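Local coordinates for lipocalin AI-4 (Rhodnius prolixus, PDB 5H9L), which probably sequesters cysteinyl leukotrienes as a secreted lipocalin, holding a hydroxyeicosatetraenoic acid inside its barrel with glutathione beside it, at residues N24-G29 against V98-A103; R44-Q49 against L56-K61; L107-G112 against P119-L124. All coordinates share one frame; numbering follows the deposited sequence.

Contact 1 of 3, residues N24-G29 against V98-A103. With EAH ((5S,7E,9E,11Z,14Z)-5-hydroxyicosa-7,9,11,14-tetraenoic acid), chain B.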
loop_
_atom_site.group_PDB
_atom_site.type_symbol
_atom_site.label_atom_id
_atom_site.label_comp_id
_atom_site.label_asym_id
_atom_site.label_seq_id
_atom_site.Cartn_x
_atom_site.Cartn_y
_atom_site.Cartn_z
ATOM N N ASN A 24 15.078 2.224 1.620
ATOM C CA ASN A 24 15.879 2.918 0.618
ATOM C C ASN A 24 15.656 2.354 -0.788
ATOM O O ASN A 24 15.745 3.076 -1.779
ATOM C CB ASN A 24 17.369 2.848 0.990
ATOM C CG ASN A 24 18.204 3.868 0.244
ATOM O OD1 ASN A 24 17.692 4.889 -0.215
ATOM N ND2 ASN A 24 19.497 3.597 0.120
ATOM N N ARG A 25 15.359 1.063 -0.864
ATOM C CA ARG A 25 15.133 0.405 -2.148
ATOM C C ARG A 25 13.664 0.366 -2.545
ATOM O O ARG A 25 13.336 0.248 -3.726
ATOM C CB ARG A 25 15.700 -1.020 -2.117
ATOM C CG ARG A 25 17.201 -1.082 -1.857
ATOM C CD ARG A 25 17.687 -2.516 -1.750
ATOM N NE ARG A 25 17.435 -3.249 -2.982
ATOM C CZ ARG A 25 17.322 -4.569 -3.057
ATOM N NH1 ARG A 25 17.438 -5.315 -1.964
ATOM N NH2 ARG A 25 17.088 -5.143 -4.226
ATOM N N PHE A 26 12.771 0.456 -1.568
ATOM C CA PHE A 26 11.342 0.403 -1.875
ATOM C C PHE A 26 10.767 1.757 -2.309
ATOM O O PHE A 26 10.035 1.849 -3.305
ATOM C CB PHE A 26 10.533 -0.118 -0.681
ATOM C CG PHE A 26 9.061 -0.090 -0.927
ATOM C CD1 PHE A 26 8.484 -1.013 -1.777
ATOM C CD2 PHE A 26 8.258 0.889 -0.368
ATOM C CE1 PHE A 26 7.122 -0.974 -2.038
ATOM C CE2 PHE A 26 6.901 0.931 -0.613
ATOM C CZ PHE A 26 6.330 0.003 -1.471
ATOM N N PHE A 27 11.073 2.793 -1.536
ATOM C CA PHE A 27 10.552 4.134 -1.782
ATOM C C PHE A 27 11.396 4.868 -2.817
ATOM O O PHE A 27 11.970 5.928 -2.547
ATOM C CB PHE A 27 10.491 4.926 -0.479
ATOM C CG PHE A 27 9.495 4.391 0.514
ATOM C CD1 PHE A 27 8.134 4.559 0.303
ATOM C CD2 PHE A 27 9.912 3.728 1.661
ATOM C CE1 PHE A 27 7.210 4.082 1.214
ATOM C CE2 PHE A 27 8.991 3.246 2.578
ATOM C CZ PHE A 27 7.636 3.427 2.354
ATOM N N THR A 28 11.474 4.275 -4.004
ATOM C CA THR A 28 12.148 4.852 -5.148
ATOM C C THR A 28 11.331 4.484 -6.385
ATOM O O THR A 28 10.659 3.447 -6.400
ATOM C CB THR A 28 13.597 4.347 -5.267
ATOM O OG1 THR A 28 14.305 5.130 -6.236
ATOM C CG2 THR A 28 13.626 2.876 -5.663
ATOM N N GLY A 29 11.338 5.354 -7.384
ATOM C CA GLY A 29 10.661 5.086 -8.642
ATOM C C GLY A 29 9.142 5.108 -8.582
ATOM O O GLY A 29 8.543 5.739 -7.711
ATOM N N VAL A 98 4.554 -6.114 3.117
ATOM C CA VAL A 98 4.554 -7.499 3.558
ATOM C C VAL A 98 5.664 -8.315 2.890
ATOM O O VAL A 98 6.395 -9.050 3.555
ATOM C CB VAL A 98 3.202 -8.162 3.284
ATOM C CG1 VAL A 98 3.206 -9.614 3.762
ATOM C CG2 VAL A 98 2.079 -7.368 3.956
ATOM N N GLU A 99 5.776 -8.182 1.573
ATOM C CA GLU A 99 6.813 -8.851 0.794
ATOM C C GLU A 99 7.134 -8.004 -0.423
ATOM O O GLU A 99 6.234 -7.433 -1.008
ATOM C CB GLU A 99 6.345 -10.237 0.342
ATOM C CG GLU A 99 6.380 -11.322 1.396
ATOM C CD GLU A 99 7.661 -12.123 1.355
ATOM O OE1 GLU A 99 7.753 -13.056 0.529
ATOM O OE2 GLU A 99 8.581 -11.811 2.137
ATOM N N THR A 100 8.397 -7.923 -0.814
ATOM C CA THR A 100 8.768 -7.240 -2.057
ATOM C C THR A 100 10.106 -7.745 -2.558
ATOM O O THR A 100 10.950 -8.167 -1.764
ATOM C CB THR A 100 8.830 -5.693 -1.885
ATOM O OG1 THR A 100 9.133 -5.068 -3.137
ATOM C CG2 THR A 100 9.887 -5.298 -0.872
ATOM N N ASP A 101 10.300 -7.720 -3.874
ATOM C CA ASP A 101 11.630 -7.950 -4.440
ATOM C C ASP A 101 12.231 -6.638 -4.957
ATOM O O ASP A 101 13.290 -6.643 -5.566
ATOM C CB ASP A 101 11.592 -9.032 -5.545
ATOM C CG ASP A 101 10.949 -8.558 -6.844
ATOM O OD1 ASP A 101 10.277 -7.511 -6.854
ATOM O OD2 ASP A 101 11.111 -9.261 -7.871
ATOM N N TYR A 102 11.532 -5.533 -4.689
ATOM C CA TYR A 102 11.946 -4.146 -4.995
ATOM C C TYR A 102 11.929 -3.773 -6.480
ATOM O O TYR A 102 11.515 -2.667 -6.833
ATOM C CB TYR A 102 13.333 -3.842 -4.414
ATOM C CG TYR A 102 13.425 -4.103 -2.923
ATOM C CD1 TYR A 102 12.932 -3.180 -1.995
ATOM C CD2 TYR A 102 13.968 -5.279 -2.444
ATOM C CE1 TYR A 102 13.007 -3.424 -0.629
ATOM C CE2 TYR A 102 14.042 -5.529 -1.088
ATOM C CZ TYR A 102 13.566 -4.601 -0.184
ATOM O OH TYR A 102 13.642 -4.866 1.169
ATOM N N ALA A 103 12.375 -4.680 -7.343
ATOM C CA ALA A 103 12.503 -4.414 -8.775
ATOM C C ALA A 103 11.283 -4.798 -9.598
ATOM O O ALA A 103 11.205 -4.418 -10.767
ATOM C CB ALA A 103 13.736 -5.138 -9.326
HETATM O O1 EAH B . -7.583 0.128 -0.370
HETATM C C1 EAH B . -7.754 0.331 0.857
HETATM O O2 EAH B . -6.771 0.607 1.587
HETATM C C2 EAH B . -9.144 0.209 1.447
HETATM C C3 EAH B . -9.722 1.579 1.693
HETATM C C4 EAH B . -9.780 2.298 0.371
HETATM C C5 EAH B . -9.692 3.783 0.620
HETATM O O3 EAH B . -10.102 4.456 -0.546
HETATM C C6 EAH B . -8.384 4.142 0.870
HETATM C C7 EAH B . -7.476 5.092 0.445
HETATM C C8 EAH B . -6.250 5.187 0.989
HETATM C C9 EAH B . -5.148 5.802 0.163
HETATM C C10 EAH B . -3.911 5.956 0.665
HETATM C C11 EAH B . -2.801 6.330 -0.286
HETATM C C12 EAH B . -1.508 6.475 0.073
HETATM C C13 EAH B . -0.980 6.285 1.480
HETATM C C14 EAH B . -0.936 4.818 1.860
HETATM C C15 EAH B . -0.045 3.926 1.368
HETATM C C16 EAH B . 1.035 4.274 0.364
HETATM C C17 EAH B . 1.524 3.013 -0.320
HETATM C C18 EAH B . 2.224 3.337 -1.622
HETATM C C19 EAH B . 3.696 2.997 -1.546
HETATM C C20 EAH B . 4.306 3.075 -2.934
HETATM O O HOH W 1 15.773 -7.750 -4.827
#

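Contact 2 of 3, residues R44-Q49 against L56-K61. With GSH (glutathione), chain C; EAH ((5S,7E,9E,11Z,14Z)-5-hydroxyicosa-7,9,11,14-tetraenoic acid), chain B.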
loop_
_atom_site.group_PDB
_atom_site.type_symbol
_atom_site.label_atom_id
_atom_site.label_comp_id
_atom_site.label_asym_id
_atom_site.label_seq_id
_atom_site.Cartn_x
_atom_site.Cartn_y
_atom_site.Cartn_z
ATOM N N ARG A 44 -9.516 1.412 -11.608
ATOM C CA ARG A 44 -8.659 2.468 -12.123
ATOM C C ARG A 44 -7.217 1.995 -12.140
ATOM O O ARG A 44 -6.896 0.929 -11.602
ATOM C CB ARG A 44 -8.798 3.731 -11.263
ATOM C CG ARG A 44 -10.193 4.350 -11.281
ATOM C CD ARG A 44 -10.327 5.465 -10.249
ATOM N NE ARG A 44 -10.258 4.917 -8.895
ATOM C CZ ARG A 44 -9.244 5.093 -8.052
ATOM N NH1 ARG A 44 -8.209 5.841 -8.402
ATOM N NH2 ARG A 44 -9.275 4.536 -6.845
ATOM N N CYS A 45 -6.341 2.787 -12.739
ATOM C CA CYS A 45 -4.910 2.516 -12.676
ATOM C C CYS A 45 -4.191 3.646 -11.963
ATOM O O CYS A 45 -3.916 4.701 -12.551
ATOM C CB CYS A 45 -4.300 2.337 -14.063
ATOM S SG CYS A 45 -2.570 1.782 -14.015
ATOM N N GLU A 46 -3.888 3.411 -10.699
ATOM C CA GLU A 46 -3.166 4.365 -9.870
ATOM C C GLU A 46 -1.676 4.127 -9.959
ATOM O O GLU A 46 -1.199 3.020 -9.669
ATOM C CB GLU A 46 -3.626 4.257 -8.420
ATOM C CG GLU A 46 -5.063 4.682 -8.201
ATOM C CD GLU A 46 -5.430 4.788 -6.720
ATOM O OE1 GLU A 46 -4.781 4.143 -5.865
ATOM O OE2 GLU A 46 -6.390 5.515 -6.407
ATOM N N LYS A 47 -0.956 5.169 -10.346
ATOM C CA LYS A 47 0.505 5.165 -10.375
ATOM C C LYS A 47 1.030 5.970 -9.203
ATOM O O LYS A 47 0.790 7.168 -9.096
ATOM C CB LYS A 47 1.034 5.742 -11.692
ATOM C CG LYS A 47 2.564 5.786 -11.760
ATOM C CD LYS A 47 3.080 6.289 -13.106
ATOM C CE LYS A 47 2.898 7.791 -13.243
ATOM N NZ LYS A 47 3.569 8.311 -14.468
ATOM N N TYR A 48 1.728 5.292 -8.305
ATOM C CA TYR A 48 2.309 5.927 -7.138
ATOM C C TYR A 48 3.734 6.353 -7.456
ATOM O O TYR A 48 4.606 5.526 -7.688
ATOM C CB TYR A 48 2.244 4.971 -5.940
ATOM C CG TYR A 48 0.848 4.789 -5.381
ATOM C CD1 TYR A 48 -0.123 4.077 -6.075
ATOM C CD2 TYR A 48 0.499 5.326 -4.141
ATOM C CE1 TYR A 48 -1.415 3.918 -5.563
ATOM C CE2 TYR A 48 -0.787 5.162 -3.621
ATOM C CZ TYR A 48 -1.731 4.459 -4.325
ATOM O OH TYR A 48 -3.000 4.313 -3.819
ATOM N N GLN A 49 3.961 7.661 -7.463
ATOM C CA GLN A 49 5.279 8.233 -7.704
ATOM C C GLN A 49 5.953 8.530 -6.375
ATOM O O GLN A 49 5.360 9.160 -5.497
ATOM C CB GLN A 49 5.157 9.504 -8.534
ATOM C CG GLN A 49 4.409 9.278 -9.853
ATOM C CD GLN A 49 4.368 10.504 -10.731
ATOM O OE1 GLN A 49 3.296 10.958 -11.127
ATOM N NE2 GLN A 49 5.538 11.035 -11.060
ATOM N N LEU A 56 5.139 11.023 -1.560
ATOM C CA LEU A 56 4.582 10.347 -2.716
ATOM C C LEU A 56 3.439 11.135 -3.324
ATOM O O LEU A 56 2.851 12.019 -2.698
ATOM C CB LEU A 56 4.155 8.918 -2.363
ATOM C CG LEU A 56 3.101 8.571 -1.317
ATOM C CD1 LEU A 56 1.700 8.675 -1.896
ATOM C CD2 LEU A 56 3.352 7.170 -0.790
ATOM N N ASN A 57 3.185 10.839 -4.591
ATOM C CA ASN A 57 2.123 11.461 -5.355
ATOM C C ASN A 57 1.391 10.343 -6.063
ATOM O O ASN A 57 2.033 9.428 -6.560
ATOM C CB ASN A 57 2.678 12.462 -6.377
ATOM C CG ASN A 57 3.156 13.759 -5.750
ATOM O OD1 ASN A 57 3.172 13.913 -4.533
ATOM N ND2 ASN A 57 3.556 14.703 -6.595
ATOM N N PHE A 58 0.067 10.381 -6.101
ATOM C CA PHE A 58 -0.619 9.441 -6.983
ATOM C C PHE A 58 -1.887 10.049 -7.536
ATOM O O PHE A 58 -2.413 11.019 -7.006
ATOM C CB PHE A 58 -0.920 8.108 -6.279
ATOM C CG PHE A 58 -1.967 8.182 -5.187
ATOM C CD1 PHE A 58 -1.606 8.515 -3.891
ATOM C CD2 PHE A 58 -3.296 7.859 -5.441
ATOM C CE1 PHE A 58 -2.543 8.570 -2.880
ATOM C CE2 PHE A 58 -4.244 7.906 -4.425
ATOM C CZ PHE A 58 -3.859 8.268 -3.142
ATOM N N ASN A 59 -2.373 9.466 -8.637
ATOM C CA ASN A 59 -3.596 9.919 -9.291
ATOM C C ASN A 59 -4.798 9.219 -8.666
ATOM O O ASN A 59 -5.148 8.100 -9.046
ATOM C CB ASN A 59 -3.542 9.674 -10.812
ATOM C CG ASN A 59 -3.249 8.221 -11.175
ATOM O OD1 ASN A 59 -2.288 7.628 -10.690
ATOM N ND2 ASN A 59 -4.074 7.650 -12.043
ATOM N N GLY A 60 -5.422 9.877 -7.696
ATOM C CA GLY A 60 -6.527 9.298 -6.953
ATOM C C GLY A 60 -7.886 9.419 -7.612
ATOM O O GLY A 60 -8.003 9.909 -8.734
ATOM N N LYS A 61 -8.912 8.973 -6.890
ATOM C CA LYS A 61 -10.271 8.841 -7.416
ATOM C C LYS A 61 -10.782 10.104 -8.089
ATOM O O LYS A 61 -11.464 10.041 -9.111
ATOM C CB LYS A 61 -11.234 8.439 -6.295
ATOM C CG LYS A 61 -11.250 6.952 -5.995
ATOM C CD LYS A 61 -11.965 6.642 -4.692
ATOM C CE LYS A 61 -11.176 7.155 -3.498
ATOM N NZ LYS A 61 -11.775 6.738 -2.199
HETATM N N1 GSH C . -15.847 9.013 4.433
HETATM C CA1 GSH C . -15.241 10.139 5.025
HETATM C C1 GSH C . -15.798 11.400 4.393
HETATM O O11 GSH C . -16.548 11.322 3.377
HETATM O O12 GSH C . -15.511 12.531 4.884
HETATM C CB1 GSH C . -13.725 10.116 4.823
HETATM C CG1 GSH C . -13.390 10.019 3.333
HETATM C CD1 GSH C . -11.896 10.006 3.120
HETATM O OE1 GSH C . -11.107 10.335 3.989
HETATM N N2 GSH C . -11.401 9.590 1.826
HETATM C CA2 GSH C . -9.969 9.585 1.611
HETATM C C2 GSH C . -9.737 10.139 0.217
HETATM O O2 GSH C . -10.258 11.180 -0.129
HETATM C CB2 GSH C . -9.418 8.225 1.758
HETATM S SG2 GSH C . -10.464 7.011 0.978
HETATM N N3 GSH C . -8.908 9.434 -0.699
HETATM C CA3 GSH C . -8.713 9.991 -1.999
HETATM C C3 GSH C . -8.160 8.893 -2.866
HETATM O O31 GSH C . -7.926 9.130 -4.072
HETATM O O32 GSH C . -7.942 7.763 -2.371
HETATM O O1 EAH B . -7.583 0.128 -0.370
HETATM C C1 EAH B . -7.754 0.331 0.857
HETATM O O2 EAH B . -6.771 0.607 1.587
HETATM C C2 EAH B . -9.144 0.209 1.447
HETATM C C3 EAH B . -9.722 1.579 1.693
HETATM C C4 EAH B . -9.780 2.298 0.371
HETATM C C5 EAH B . -9.692 3.783 0.620
HETATM O O3 EAH B . -10.102 4.456 -0.546
HETATM C C6 EAH B . -8.384 4.142 0.870
HETATM C C7 EAH B . -7.476 5.092 0.445
HETATM C C8 EAH B . -6.250 5.187 0.989
HETATM C C9 EAH B . -5.148 5.802 0.163
HETATM C C10 EAH B . -3.911 5.956 0.665
HETATM C C11 EAH B . -2.801 6.330 -0.286
HETATM C C12 EAH B . -1.508 6.475 0.073
HETATM C C13 EAH B . -0.980 6.285 1.480
HETATM C C14 EAH B . -0.936 4.818 1.860
HETATM C C15 EAH B . -0.045 3.926 1.368
HETATM C C16 EAH B . 1.035 4.274 0.364
HETATM C C17 EAH B . 1.524 3.013 -0.320
HETATM C C18 EAH B . 2.224 3.337 -1.622
HETATM C C19 EAH B . 3.696 2.997 -1.546
HETATM C C20 EAH B . 4.306 3.075 -2.934
HETATM O O HOH W 2 -7.390 7.175 -10.571
#

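Contact 3 of 3, residues L107-G112 against P119-L124. With EAH ((5S,7E,9E,11Z,14Z)-5-hydroxyicosa-7,9,11,14-tetraenoic acid), chain B.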
loop_
_atom_site.group_PDB
_atom_site.type_symbol
_atom_site.label_atom_id
_atom_site.label_comp_id
_atom_site.label_asym_id
_atom_site.label_seq_id
_atom_site.Cartn_x
_atom_site.Cartn_y
_atom_site.Cartn_z
ATOM N N LEU A 107 3.858 -6.585 -2.211
ATOM C CA LEU A 107 2.586 -6.841 -1.554
ATOM C C LEU A 107 2.521 -5.989 -0.291
ATOM O O LEU A 107 3.393 -6.128 0.591
ATOM C CB LEU A 107 2.447 -8.327 -1.197
ATOM C CG LEU A 107 1.175 -8.739 -0.463
ATOM C CD1 LEU A 107 -0.052 -8.570 -1.352
ATOM C CD2 LEU A 107 1.303 -10.175 0.062
ATOM N N LEU A 108 1.519 -5.117 -0.200
ATOM C CA LEU A 108 1.364 -4.208 0.941
ATOM C C LEU A 108 0.069 -4.446 1.673
ATOM O O LEU A 108 -0.904 -4.941 1.089
ATOM C CB LEU A 108 1.402 -2.751 0.479
ATOM C CG LEU A 108 2.758 -2.055 0.362
ATOM C CD1 LEU A 108 3.628 -2.778 -0.661
ATOM C CD2 LEU A 108 2.600 -0.584 -0.014
ATOM N N TYR A 109 0.070 -4.116 2.959
ATOM C CA TYR A 109 -1.145 -3.997 3.738
ATOM C C TYR A 109 -1.400 -2.521 3.995
ATOM O O TYR A 109 -0.461 -1.794 4.325
ATOM C CB TYR A 109 -0.997 -4.775 5.050
ATOM C CG TYR A 109 -2.158 -4.630 6.005
ATOM C CD1 TYR A 109 -3.364 -5.279 5.779
ATOM C CD2 TYR A 109 -2.036 -3.854 7.149
ATOM C CE1 TYR A 109 -4.424 -5.143 6.662
ATOM C CE2 TYR A 109 -3.085 -3.708 8.026
ATOM C CZ TYR A 109 -4.275 -4.350 7.780
ATOM O OH TYR A 109 -5.318 -4.200 8.680
ATOM N N ARG A 110 -2.648 -2.080 3.882
ATOM C CA ARG A 110 -2.996 -0.687 4.099
ATOM C C ARG A 110 -4.221 -0.642 5.002
ATOM O O ARG A 110 -5.125 -1.461 4.869
ATOM C CB ARG A 110 -3.264 0.032 2.773
ATOM C CG ARG A 110 -3.530 1.524 2.932
ATOM C CD ARG A 110 -3.438 2.299 1.629
ATOM N NE ARG A 110 -4.482 1.908 0.698
ATOM C CZ ARG A 110 -4.509 2.246 -0.591
ATOM N NH1 ARG A 110 -3.535 2.987 -1.115
ATOM N NH2 ARG A 110 -5.495 1.826 -1.361
ATOM N N CYS A 111 -4.261 0.312 5.925
ATOM C CA CYS A 111 -5.380 0.416 6.853
ATOM C C CYS A 111 -5.550 1.853 7.324
ATOM O O CYS A 111 -4.578 2.594 7.416
ATOM C CB CYS A 111 -5.163 -0.518 8.050
ATOM S SG CYS A 111 -6.547 -0.688 9.228
ATOM N N GLY A 112 -6.782 2.241 7.623
ATOM C CA GLY A 112 -7.036 3.561 8.171
ATOM C C GLY A 112 -8.451 3.637 8.698
ATOM O O GLY A 112 -9.274 2.761 8.412
ATOM N N PRO A 119 -12.059 0.465 11.213
ATOM C CA PRO A 119 -11.017 0.553 10.188
ATOM C C PRO A 119 -11.433 -0.064 8.859
ATOM O O PRO A 119 -12.235 -1.002 8.819
ATOM C CB PRO A 119 -9.851 -0.227 10.805
ATOM C CG PRO A 119 -10.496 -1.154 11.789
ATOM C CD PRO A 119 -11.682 -0.419 12.328
ATOM N N LYS A 120 -10.906 0.498 7.778
ATOM C CA LYS A 120 -11.037 -0.081 6.455
ATOM C C LYS A 120 -9.643 -0.462 5.989
ATOM O O LYS A 120 -8.745 0.383 5.956
ATOM C CB LYS A 120 -11.686 0.886 5.463
ATOM C CG LYS A 120 -13.095 1.310 5.839
ATOM C CD LYS A 120 -13.856 1.954 4.680
ATOM C CE LYS A 120 -12.943 2.400 3.547
ATOM N NZ LYS A 120 -13.729 2.810 2.348
ATOM N N ASP A 121 -9.436 -1.728 5.659
ATOM C CA ASP A 121 -8.095 -2.163 5.294
ATOM C C ASP A 121 -8.103 -2.923 3.972
ATOM O O ASP A 121 -9.162 -3.149 3.384
ATOM C CB ASP A 121 -7.442 -2.984 6.430
ATOM C CG ASP A 121 -8.116 -4.318 6.697
ATOM O OD1 ASP A 121 -9.076 -4.693 5.996
ATOM O OD2 ASP A 121 -7.660 -5.020 7.633
ATOM N N ASN A 122 -6.925 -3.299 3.503
ATOM C CA ASN A 122 -6.806 -3.956 2.201
ATOM C C ASN A 122 -5.435 -4.570 2.063
ATOM O O ASN A 122 -4.495 -4.128 2.726
ATOM C CB ASN A 122 -7.027 -2.952 1.060
ATOM C CG ASN A 122 -7.720 -3.559 -0.154
ATOM O OD1 ASN A 122 -7.822 -4.774 -0.302
ATOM N ND2 ASN A 122 -8.205 -2.689 -1.040
ATOM N N PHE A 123 -5.318 -5.571 1.192
ATOM C CA PHE A 123 -4.005 -6.005 0.716
ATOM C C PHE A 123 -3.874 -5.583 -0.734
ATOM O O PHE A 123 -4.812 -5.724 -1.515
ATOM C CB PHE A 123 -3.818 -7.510 0.873
ATOM C CG PHE A 123 -3.598 -7.948 2.298
ATOM C CD1 PHE A 123 -4.665 -8.236 3.122
ATOM C CD2 PHE A 123 -2.308 -8.086 2.788
ATOM C CE1 PHE A 123 -4.460 -8.648 4.432
ATOM C CE2 PHE A 123 -2.089 -8.490 4.073
ATOM C CZ PHE A 123 -3.166 -8.783 4.907
ATOM N N LEU A 124 -2.702 -5.060 -1.068
ATOM C CA LEU A 124 -2.456 -4.366 -2.330
ATOM C C LEU A 124 -1.269 -4.994 -3.015
ATOM O O LEU A 124 -0.237 -5.205 -2.385
ATOM C CB LEU A 124 -2.168 -2.882 -2.092
ATOM C CG LEU A 124 -3.172 -2.099 -1.237
ATOM C CD1 LEU A 124 -2.668 -0.678 -0.987
ATOM C CD2 LEU A 124 -4.527 -2.070 -1.886
HETATM O O1 EAH B . -7.583 0.128 -0.370
HETATM C C1 EAH B . -7.754 0.331 0.857
HETATM O O2 EAH B . -6.771 0.607 1.587
HETATM C C2 EAH B . -9.144 0.209 1.447
HETATM C C3 EAH B . -9.722 1.579 1.693
HETATM C C4 EAH B . -9.780 2.298 0.371
HETATM C C5 EAH B . -9.692 3.783 0.620
HETATM O O3 EAH B . -10.102 4.456 -0.546
HETATM C C6 EAH B . -8.384 4.142 0.870
HETATM C C7 EAH B . -7.476 5.092 0.445
HETATM C C8 EAH B . -6.250 5.187 0.989
HETATM C C9 EAH B . -5.148 5.802 0.163
HETATM C C10 EAH B . -3.911 5.956 0.665
HETATM C C11 EAH B . -2.801 6.330 -0.286
HETATM C C12 EAH B . -1.508 6.475 0.073
HETATM C C13 EAH B . -0.980 6.285 1.480
HETATM C C14 EAH B . -0.936 4.818 1.860
HETATM C C15 EAH B . -0.045 3.926 1.368
HETATM C C16 EAH B . 1.035 4.274 0.364
HETATM C C17 EAH B . 1.524 3.013 -0.320
HETATM C C18 EAH B . 2.224 3.337 -1.622
HETATM C C19 EAH B . 3.696 2.997 -1.546
HETATM C C20 EAH B . 4.306 3.075 -2.934
#

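Contact 1 of 3, residues N24-G29 against V98-A103
Arg25 folds over the ring of Tyr102 where the short helix 23-26 meets the turn between strands 90-100 and 105-112, at the end of the lipocalin barrel that receives the fatty tail of the bound lipid. The two side chains cross at about a right angle, and the guanidinium is tilted 32° from the ring plane. Tyr102 CD2 lies under the rim of the guanidinium, 3.5 Å from Arg25 CZ. The methylene CB of Arg25 meets the other half of the ring, 3.5 Å from Tyr102 CD1. A bend at chi3 (61°) folds the long arginine back over the aromatic surface. Against the opposite face of Tyr102 lies Thr100 CG2, so the ring is held between a charged chain and a methyl group, while its hydroxyl bonds to the backbone N of Asp22. Phe26 keeps its CB against the tyrosine ring and sends its own ring into the barrel: CG is anti to the backbone N (chi1 176°), and Phe26 CE2 lies 3.9 Å from EAH C19, a purely apolar meeting suited to a hydrocarbon end. Threonine suits position 100 because its hydroxyl ties the turn twice: Thr100 OG1 accepts from Tyr102 N at 2.9 Å, an ST turn, and is also hydrogen-bonded to Tyr105 O. At the outer side, a water accepts a hydrogen bond from Arg25 NH2 and donates one to Asp101 O, 2.8 Å from the water oxygen.

Contact 2 of 3, residues R44-Q49 against L56-K61
Tyr48 and Phe58 lie side by side on the inner face of the hairpin formed by strands 46-51 and 55-60 of the lipocalin barrel, their rings in an offset stack with centroids 4.4 Å apart and planes at 16°. Phe58 CB sits almost squarely over the tyrosine ring, a CH-pi contact. This overlap follows from chi1 of 69° at Phe58, which sets CG between the backbone N and the carbonyl carbon. Both rings also meet the lipid: Phe58 CE1 lies 3.4 Å from EAH C11, and Tyr48 CD2 packs on EAH C18.

Around this pair stands a polar shell. Tyr48 OH donates to Glu46 OE1 on the syn side of the carboxylate, though well out of its plane, while Glu46 OE2 receives Arg44 NH1 at 2.7 Å in a salt bridge. Arg44 is itself paired with Glu40, and Lys61 CG lies over one face of its guanidinium, 3.2 Å from Arg44 NH2. Farther along the hairpin, where the regular pairing lapses, asparagine suits position 59 because its amide both gives and takes: Asn59 ND2 donates to Cys45 O at 3.0 Å, and Asn59 OD1 accepts from Lys47 N at 2.8 Å. Regular pairing resumes at Gln49 and Asn57.

Lys61 reaches both ligands, its backbone N donating to GSH O31 at 3.0 Å and its NZ to EAH O3. The contact therefore joins an aromatic wall for the polyene to a lysine whose backbone N takes the peptide carboxylate and whose ammonium takes the lipid hydroxyl, a pairing consistent with a cysteinyl leukotriene-like ligand.

Contact 3 of 3, residues L107-G112 against P119-L124
The guanidinium of Arg110 lies between Leu124 and the lipid: Leu124 CD1 sits over the centre of one face, 3.5 Å from Arg110 CZ, and EAH C9 covers the opposite face near the rim. At the edge is the lipid carboxylate, gripped in a two-pronged fashion, with Arg110 NE to EAH O2 at 2.8 Å and Arg110 NH2 to EAH O1 at 2.9 Å. Both bonds are nearly straight. With CG anti to the backbone N (chi1 -176°) and a bend at chi3, the chain curls its charged end back toward the acid. Asn122, paired with Arg110 across the strands, adds a bond from ND2 to EAH O1 at 3.0 Å, while its OD1 takes the backbone N of Asp38, which helps fix the amide's rotation.

The other side of the sheet carries Tyr109, Phe123 and Asp121. Tyr109 CD1 lies over one face of the Phe123 ring, 3.6 Å from Phe123 CZ, the planes meeting obliquely at 53°. At the tyrosine edge, Tyr109 OH donates to the anti lone pair of Asp121 OD2, 2.7 Å away; Asp121 OD1 forms a salt bridge with Arg37. Cys111, on this same side, is tied to Cys10 by a disulfide.

Backbone bonds in regular antiparallel register, such as Leu108 N to Leu124 O at 2.8 Å, join the two strands into a hairpin of the lipocalin barrel. Three aligned N-H groups and a positive charge buried under apolar cover probably keep the lipid acid ionised; the same bonds mark this as the carboxylate end of the site.

How the contacts relate
Contacts 2 and 3 line the barrel and contact 1 closes its end; all three share one lipid, their centres 16 to 17 Å apart. Contact 3 holds its carboxylate, contact 2 its hydroxyl and polyene, and contact 1 meets its methyl end. Contacts 1 and 3 join directly, since strands 90-100 and 105-112 are neighbours: Val98 N lies 2.8 Å from Leu107 O, with a classic beta bulge at Val98 and Glu99. Contacts 2 and 3 meet inside the barrel at Tyr48 OH and Arg110 NH1, 3.1 Å apart, linking the aromatic wall to the acid-binding arginine. Glutathione lies beside contact 2, and the side chain of Lys120 of contact 3 is about 5 Å from it, consistent with a cysteinyl leukotriene site.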